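Long-range contacts in putative carbohydrate metabolism domain-containing protein (Bacteroides vulgatus, PDB 3S30), which is a putative glycoside hydrolase of unproven activity whose galactose-binding-like fold is consistent with a role in carbohydrate binding or metabolism: residues F104-N108 with G164-Q168; N151-S156 with L167-R172; Y224-G230 with G337-D343. The contacts are given in a common frame with arbitrary orientation. Numbering follows the deposited sequence.

Interaction 1: residues F104-N108 with G164-Q168. With NA (sodium ion), chain C.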
# COMPACT_ATOMS: atom_id res chain seq x y z
N PHE A 104 -10.30 -2.39 8.91
CA PHE A 104 -8.95 -1.94 9.24
C PHE A 104 -9.02 -0.57 9.90
O PHE A 104 -9.57 0.39 9.34
CB PHE A 104 -8.03 -1.94 7.99
CG PHE A 104 -8.14 -3.21 7.16
CD1 PHE A 104 -7.68 -4.42 7.66
CD2 PHE A 104 -8.74 -3.19 5.90
CE1 PHE A 104 -7.81 -5.60 6.91
CE2 PHE A 104 -8.86 -4.36 5.14
CZ PHE A 104 -8.40 -5.57 5.65
N ASN A 105 -8.46 -0.50 11.11
CA ASN A 105 -8.57 0.67 11.98
C ASN A 105 -7.30 1.49 12.11
O ASN A 105 -7.36 2.65 12.50
CB ASN A 105 -9.03 0.24 13.37
CG ASN A 105 -10.40 -0.42 13.36
OD1 ASN A 105 -11.42 0.26 13.17
ND2 ASN A 105 -10.43 -1.74 13.54
N PHE A 106 -6.15 0.90 11.80
CA PHE A 106 -4.86 1.59 11.89
C PHE A 106 -4.53 2.08 13.31
O PHE A 106 -3.91 3.14 13.48
CB PHE A 106 -4.83 2.75 10.88
CG PHE A 106 -5.34 2.38 9.52
CD1 PHE A 106 -4.57 1.59 8.66
CD2 PHE A 106 -6.60 2.78 9.09
CE1 PHE A 106 -5.04 1.22 7.41
CE2 PHE A 106 -7.08 2.42 7.83
CZ PHE A 106 -6.29 1.64 6.99
N GLU A 107 -4.94 1.32 14.32
CA GLU A 107 -4.73 1.70 15.74
C GLU A 107 -3.41 1.22 16.29
O GLU A 107 -2.87 1.83 17.21
CB GLU A 107 -5.82 1.11 16.67
CG GLU A 107 -7.25 1.57 16.39
CD GLU A 107 -7.45 3.09 16.51
OE1 GLU A 107 -6.63 3.79 17.15
OE2 GLU A 107 -8.46 3.58 15.97
N ASN A 108 -2.92 0.12 15.74
CA ASN A 108 -1.90 -0.69 16.36
C ASN A 108 -0.61 -0.64 15.57
O ASN A 108 -0.61 -0.77 14.34
CB ASN A 108 -2.37 -2.15 16.43
CG ASN A 108 -3.70 -2.34 17.17
OD1 ASN A 108 -4.70 -2.77 16.58
ND2 ASN A 108 -3.71 -2.03 18.46
N GLY A 164 -10.06 7.08 15.95
CA GLY A 164 -8.94 7.14 16.91
C GLY A 164 -7.65 7.54 16.19
O GLY A 164 -7.55 8.66 15.69
N ASN A 165 -6.66 6.64 16.13
CA ASN A 165 -5.49 6.84 15.27
C ASN A 165 -5.85 6.52 13.83
O ASN A 165 -6.82 5.80 13.56
CB ASN A 165 -4.31 5.93 15.64
CG ASN A 165 -3.87 6.03 17.10
OD1 ASN A 165 -3.74 7.11 17.67
ND2 ASN A 165 -3.59 4.87 17.69
N CYS A 166 -5.06 7.05 12.89
CA CYS A 166 -5.24 6.75 11.46
C CYS A 166 -3.91 6.44 10.77
O CYS A 166 -2.84 6.67 11.33
CB CYS A 166 -5.96 7.91 10.74
SG CYS A 166 -5.10 9.52 10.68
N LEU A 167 -3.99 5.90 9.57
CA LEU A 167 -2.81 5.76 8.72
C LEU A 167 -2.27 7.14 8.29
O LEU A 167 -3.04 8.05 7.95
CB LEU A 167 -3.16 4.93 7.48
CG LEU A 167 -2.00 4.55 6.55
CD1 LEU A 167 -1.04 3.65 7.27
CD2 LEU A 167 -2.52 3.88 5.26
N GLN A 168 -0.95 7.29 8.33
CA GLN A 168 -0.26 8.49 7.88
C GLN A 168 0.79 8.08 6.85
O GLN A 168 1.82 7.51 7.20
CB GLN A 168 0.40 9.20 9.05
CG GLN A 168 1.11 10.52 8.71
CD GLN A 168 2.01 11.00 9.87
OE1 GLN A 168 1.54 11.70 10.77
NE2 GLN A 168 3.30 10.62 9.84
NA NA C . -8.73 4.40 13.22
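Three residues carry most of this contact: Phe-106, Asn-165 and Glu-107. Phe-106 points its CA-to-CB bond toward 164-168, and CB of Leu-167 lies over one face of the ring, 4.0 Å from the centroid, a CH-pi contact well suited to a flat ring and an aliphatic neighbour. The backbone N of Asn-165 donates to OE1 of Glu-107 (3.0 Å), and Asn-165 ND2 also donates to the backbone O of Glu-107 (3.2 Å), so each residue uses both main chain and side chain. The sodium ion draws the segments together: it is bound by O of Asn-105 at 2.3 Å, O of Asn-165 at 2.4 Å and, more loosely, OE2 of Glu-107 at 2.9 Å. OD1 of Asp-343, on strand 339-349, is the fourth protein ligand, giving a site of two main-chain carbonyls and two carboxylates. Residues 105-107 link strands 103-104 and 108-114 beside the start of strand 166-173, and Leu-122 of strand 117-124 also packs on Phe-106 and Leu-167.

Interaction 2: residues N151-S156 with L167-R172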
# COMPACT_ATOMS: atom_id res chain seq x y z
N ASN A 151 8.30 8.23 13.36
CA ASN A 151 7.58 9.33 12.72
C ASN A 151 8.33 10.05 11.59
O ASN A 151 7.75 10.87 10.87
CB ASN A 151 7.08 10.29 13.80
CG ASN A 151 5.81 9.76 14.48
OD1 ASN A 151 4.77 9.54 13.83
ND2 ASN A 151 5.89 9.54 15.79
N ASP A 152 9.60 9.71 11.39
CA ASP A 152 10.33 10.16 10.20
C ASP A 152 10.04 9.30 8.99
O ASP A 152 10.35 9.71 7.88
CB ASP A 152 11.84 10.16 10.44
CG ASP A 152 12.22 10.93 11.67
OD1 ASP A 152 11.72 12.07 11.87
OD2 ASP A 152 13.02 10.37 12.44
N PHE A 153 9.49 8.10 9.18
CA PHE A 153 9.31 7.17 8.05
C PHE A 153 8.18 7.54 7.09
O PHE A 153 7.30 8.33 7.44
CB PHE A 153 9.18 5.72 8.54
CG PHE A 153 10.51 5.08 8.84
CD1 PHE A 153 11.21 5.44 9.99
CD2 PHE A 153 11.09 4.18 7.95
CE1 PHE A 153 12.44 4.90 10.25
CE2 PHE A 153 12.32 3.63 8.22
CZ PHE A 153 13.00 3.99 9.37
N PRO A 154 8.22 7.00 5.87
CA PRO A 154 7.13 7.29 4.93
C PRO A 154 5.78 6.76 5.40
O PRO A 154 4.72 7.35 5.10
CB PRO A 154 7.58 6.62 3.62
CG PRO A 154 9.07 6.36 3.77
CD PRO A 154 9.33 6.25 5.24
N THR A 155 5.83 5.67 6.15
CA THR A 155 4.64 5.00 6.65
C THR A 155 4.63 4.93 8.18
O THR A 155 5.54 4.37 8.80
CB THR A 155 4.56 3.60 6.06
OG1 THR A 155 4.56 3.71 4.64
CG2 THR A 155 3.30 2.88 6.51
N SER A 156 3.58 5.51 8.75
CA SER A 156 3.40 5.61 10.20
C SER A 156 1.90 5.73 10.48
O SER A 156 1.07 5.47 9.59
CB SER A 156 4.13 6.83 10.75
OG SER A 156 4.18 6.82 12.17
N LEU A 167 -3.99 5.90 9.57
CA LEU A 167 -2.81 5.76 8.72
C LEU A 167 -2.27 7.14 8.29
O LEU A 167 -3.04 8.05 7.95
CB LEU A 167 -3.16 4.93 7.48
CG LEU A 167 -2.00 4.55 6.55
CD1 LEU A 167 -1.04 3.65 7.27
CD2 LEU A 167 -2.52 3.88 5.26
N GLN A 168 -0.95 7.29 8.33
CA GLN A 168 -0.26 8.49 7.88
C GLN A 168 0.79 8.08 6.85
O GLN A 168 1.82 7.51 7.20
CB GLN A 168 0.40 9.20 9.05
CG GLN A 168 1.11 10.52 8.71
CD GLN A 168 2.01 11.00 9.87
OE1 GLN A 168 1.54 11.70 10.77
NE2 GLN A 168 3.30 10.62 9.84
N LEU A 169 0.51 8.35 5.58
CA LEU A 169 1.47 8.11 4.53
C LEU A 169 2.06 9.46 4.09
O LEU A 169 1.33 10.35 3.64
CB LEU A 169 0.81 7.36 3.36
CG LEU A 169 0.17 6.00 3.72
CD1 LEU A 169 -0.44 5.31 2.51
CD2 LEU A 169 1.17 5.06 4.41
N ILE A 170 3.37 9.61 4.29
CA ILE A 170 4.08 10.82 3.86
C ILE A 170 5.26 10.43 2.96
O ILE A 170 6.23 9.82 3.42
CB ILE A 170 4.57 11.64 5.06
CG1 ILE A 170 3.44 11.87 6.07
CG2 ILE A 170 5.14 12.98 4.61
CD1 ILE A 170 3.85 12.74 7.28
N THR A 171 5.16 10.75 1.67
CA THR A 171 6.27 10.61 0.74
C THR A 171 7.50 11.38 1.25
O THR A 171 7.40 12.54 1.62
CB THR A 171 5.87 11.08 -0.68
OG1 THR A 171 4.99 10.12 -1.26
CG2 THR A 171 7.10 11.26 -1.59
N ARG A 172 8.65 10.70 1.30
CA ARG A 172 9.85 11.26 1.92
C ARG A 172 10.98 11.42 0.91
O ARG A 172 11.14 10.60 0.01
CB ARG A 172 10.38 10.35 3.04
CG ARG A 172 9.46 10.12 4.22
CD ARG A 172 8.98 11.40 4.84
NE ARG A 172 8.36 11.14 6.14
CZ ARG A 172 7.95 12.08 6.99
NH1 ARG A 172 8.04 13.36 6.70
NH2 ARG A 172 7.41 11.71 8.15
O HOH W 1 4.59 9.18 7.69
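Arg-172 sets its CG against Pro-154, 3.8 Å from CG and 3.7 Å from CA of Pro-154, and so uses its side chain twice: a methylene for packing, the guanidinium for polar contact. That planar end reaches the carbonyl just after the 3-10 segment, where NE and NH2 of Arg-172 make weak hydrogen bonds to O of Phe-153 (3.3 and 3.5 Å). Proline suits this buried spot: its compact apolar ring packs on Arg-172 and Phe-141, and its nitrogen, having no hydrogen, requires no acceptor; its carbonyl still pairs, accepting from N of Ile-170 at 2.8 Å. From here the strands run antiparallel. Thr-155 and Leu-169 form a non-hydrogen-bonded pair, and Ser-156 and Gln-168 a hydrogen-bonded one, with Ser-156 N to Gln-168 O at 3.1 Å and Gln-168 N to Ser-156 O at 3.0 Å. Thr-155 and Leu-169 share one face of the sheet, where beta-branched and leucine side chains suit the buried setting; OG1 of Thr-155 is satisfied by the carbonyl of Asn-189. On the other face the small Ser-156 lies beside the long Gln-168, and OG of Ser-156 donates to OD1 of Asn-151 (3.2 Å), tying the strand to the turn before it. A water accepts from NE2 of Gln-168 at 2.9 Å and lies 2.9 Å from O of Phe-153. Phe-141 of helix 138-142 touches both Pro-154 and Arg-172. The paired part belongs to the beta hairpin of strands 155-158 and 166-173, within the antiparallel beta architecture of a galactose-binding-like domain.

Interaction 3: residues Y224-G230 with G337-D343. With NA (sodium ion), chain C.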
# COMPACT_ATOMS: atom_id res chain seq x y z
N TYR A 224 -12.03 6.23 4.29
CA TYR A 224 -12.02 7.69 4.31
C TYR A 224 -10.59 8.18 4.14
O TYR A 224 -9.67 7.53 4.63
CB TYR A 224 -12.58 8.22 5.64
CG TYR A 224 -14.07 8.01 5.79
CD1 TYR A 224 -14.59 6.77 6.14
CD2 TYR A 224 -14.97 9.06 5.58
CE1 TYR A 224 -15.95 6.56 6.28
CE2 TYR A 224 -16.34 8.87 5.71
CZ TYR A 224 -16.82 7.62 6.07
OH TYR A 224 -18.18 7.43 6.22
N TYR A 225 -10.40 9.29 3.43
CA TYR A 225 -9.08 9.88 3.25
C TYR A 225 -9.03 11.42 3.42
O TYR A 225 -10.06 12.11 3.40
CB TYR A 225 -8.51 9.50 1.86
CG TYR A 225 -8.96 10.42 0.74
CD1 TYR A 225 -10.12 10.17 0.04
CD2 TYR A 225 -8.21 11.54 0.40
CE1 TYR A 225 -10.53 11.02 -0.99
CE2 TYR A 225 -8.61 12.39 -0.62
CZ TYR A 225 -9.77 12.12 -1.31
OH TYR A 225 -10.17 12.97 -2.31
N LYS A 226 -7.81 11.91 3.61
CA LYS A 226 -7.45 13.31 3.43
C LYS A 226 -6.16 13.29 2.62
O LYS A 226 -5.35 12.37 2.76
CB LYS A 226 -7.18 14.01 4.78
CG LYS A 226 -8.36 14.12 5.75
CD LYS A 226 -7.95 14.93 6.97
CE LYS A 226 -9.08 15.12 7.96
NZ LYS A 226 -8.67 15.83 9.22
N TYR A 227 -5.97 14.28 1.76
CA TYR A 227 -4.78 14.34 0.92
C TYR A 227 -4.36 15.76 0.66
O TYR A 227 -5.19 16.63 0.38
CB TYR A 227 -5.00 13.66 -0.43
CG TYR A 227 -3.73 13.54 -1.28
CD1 TYR A 227 -2.65 12.77 -0.86
CD2 TYR A 227 -3.62 14.20 -2.49
CE1 TYR A 227 -1.50 12.67 -1.63
CE2 TYR A 227 -2.48 14.09 -3.27
CZ TYR A 227 -1.43 13.32 -2.84
OH TYR A 227 -0.31 13.23 -3.63
N LYS A 228 -3.06 15.97 0.75
CA LYS A 228 -2.43 17.24 0.44
C LYS A 228 -1.12 16.88 -0.31
O LYS A 228 -0.28 16.16 0.22
CB LYS A 228 -2.20 18.01 1.74
CG LYS A 228 -1.24 19.20 1.69
CD LYS A 228 -1.88 20.44 1.11
CE LYS A 228 -1.09 21.69 1.50
NZ LYS A 228 -1.77 22.93 1.02
N ALA A 229 -1.01 17.33 -1.56
CA ALA A 229 0.22 17.20 -2.33
C ALA A 229 1.36 18.03 -1.69
O ALA A 229 1.11 19.06 -1.08
CB ALA A 229 -0.02 17.64 -3.78
N GLY A 230 2.60 17.54 -1.81
CA GLY A 230 3.78 18.31 -1.41
C GLY A 230 4.09 19.44 -2.38
O GLY A 230 3.60 19.45 -3.53
N GLY A 337 6.58 15.27 1.18
CA GLY A 337 5.58 15.98 1.97
C GLY A 337 4.16 15.61 1.61
O GLY A 337 3.23 15.96 2.34
N SER A 338 3.99 14.91 0.48
CA SER A 338 2.65 14.48 0.06
C SER A 338 2.10 13.57 1.12
O SER A 338 2.71 12.55 1.44
CB SER A 338 2.66 13.77 -1.30
OG SER A 338 2.75 14.70 -2.36
N THR A 339 0.95 13.95 1.68
CA THR A 339 0.41 13.30 2.85
C THR A 339 -0.97 12.73 2.55
O THR A 339 -1.89 13.45 2.21
CB THR A 339 0.37 14.28 4.04
OG1 THR A 339 1.69 14.80 4.24
CG2 THR A 339 -0.08 13.55 5.32
N LEU A 340 -1.08 11.40 2.63
CA LEU A 340 -2.37 10.71 2.51
C LEU A 340 -2.69 10.14 3.88
O LEU A 340 -1.92 9.35 4.42
CB LEU A 340 -2.31 9.58 1.48
CG LEU A 340 -3.60 8.80 1.21
CD1 LEU A 340 -4.70 9.65 0.57
CD2 LEU A 340 -3.28 7.60 0.31
N LEU A 341 -3.82 10.58 4.44
CA LEU A 341 -4.33 10.00 5.67
C LEU A 341 -5.47 9.07 5.30
O LEU A 341 -6.28 9.39 4.46
CB LEU A 341 -4.78 11.10 6.67
CG LEU A 341 -3.71 12.14 7.09
CD1 LEU A 341 -4.25 13.13 8.10
CD2 LEU A 341 -2.45 11.49 7.64
N ILE A 342 -5.50 7.89 5.91
CA ILE A 342 -6.57 6.94 5.67
C ILE A 342 -7.10 6.44 6.99
O ILE A 342 -6.34 6.22 7.92
CB ILE A 342 -6.10 5.72 4.84
CG1 ILE A 342 -5.43 6.17 3.53
CG2 ILE A 342 -7.29 4.78 4.53
CD1 ILE A 342 -6.42 6.87 2.55
N ASP A 343 -8.41 6.25 7.07
CA ASP A 343 -9.02 5.70 8.27
C ASP A 343 -10.23 4.84 7.93
O ASP A 343 -10.81 4.97 6.84
CB ASP A 343 -9.45 6.85 9.18
CG ASP A 343 -9.41 6.48 10.64
OD1 ASP A 343 -9.19 5.29 10.98
OD2 ASP A 343 -9.57 7.39 11.47
NA NA C . -8.73 4.40 13.22
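Tyr-224 opens the ladder: its N donates to O of Asp-343 (3.1 Å) and its O accepts from N of Asp-343 (3.0 Å). Their side chains share a face, and Arg-162 makes a cation-pi contact with the tyrosine ring. Tyr-225 turns to the opposite face, where its CB meets CD1 of Ile-342 at 3.4 Å and its hydroxyl is hydrogen-bonded to O of His-286. Lys-226 repeats the paired bonds with Leu-341, N to O 3.1 Å and O to N 2.9 Å; its long side chain suits a partly exposed face, with Trp-291 as cation-pi partner of the ammonium group. Buried Tyr-227 packs CD1 against CB of Leu-340 at 4.0 Å, and its hydroxyl is hydrogen-bonded to O of Ala-325. Lys-228 N donates to Thr-339 O (3.1 Å). Thr-339 N donates in turn to Lys-228 O (2.9 Å), closing the regular pairing. N of Gly-230 donates to OG of Ser-338 (2.9 Å); a CB on this glycine would press on N of Ser-338. Main-chain bonds therefore fix the register, while the side chains alternate between an apolar, tyrosine-rich face and a more polar one. On the latter, Asp-343 brings negative charge to the cation: OD1 binds sodium at 2.5 Å, while OD2 accepts a hydrogen bond from N of Arg-162, so the ladder ties the metal site into the sheet.

The three contacts lie in the large antiparallel sheet or at its border, with centres 10 to 14 Å apart. Strand 166-173 is common to interactions 1 and 2, which share Leu-167 and Gln-168, and it also pairs with strand 339-349 of interaction 3: N of Leu-167 lies 2.9 Å from O of Ile-342, and O of Leu-169 2.8 Å from N of Leu-340, both probable hydrogen bonds. Locally the strands run in the order 155-158, 166-173, 339-349, 218-228. Along the chain, 104-108 comes first, then 151-156, and both meet residues 164-172; interaction 3 follows entirely after them. Sodium joins interactions 1 and 3, so one site gathers parts distant in sequence.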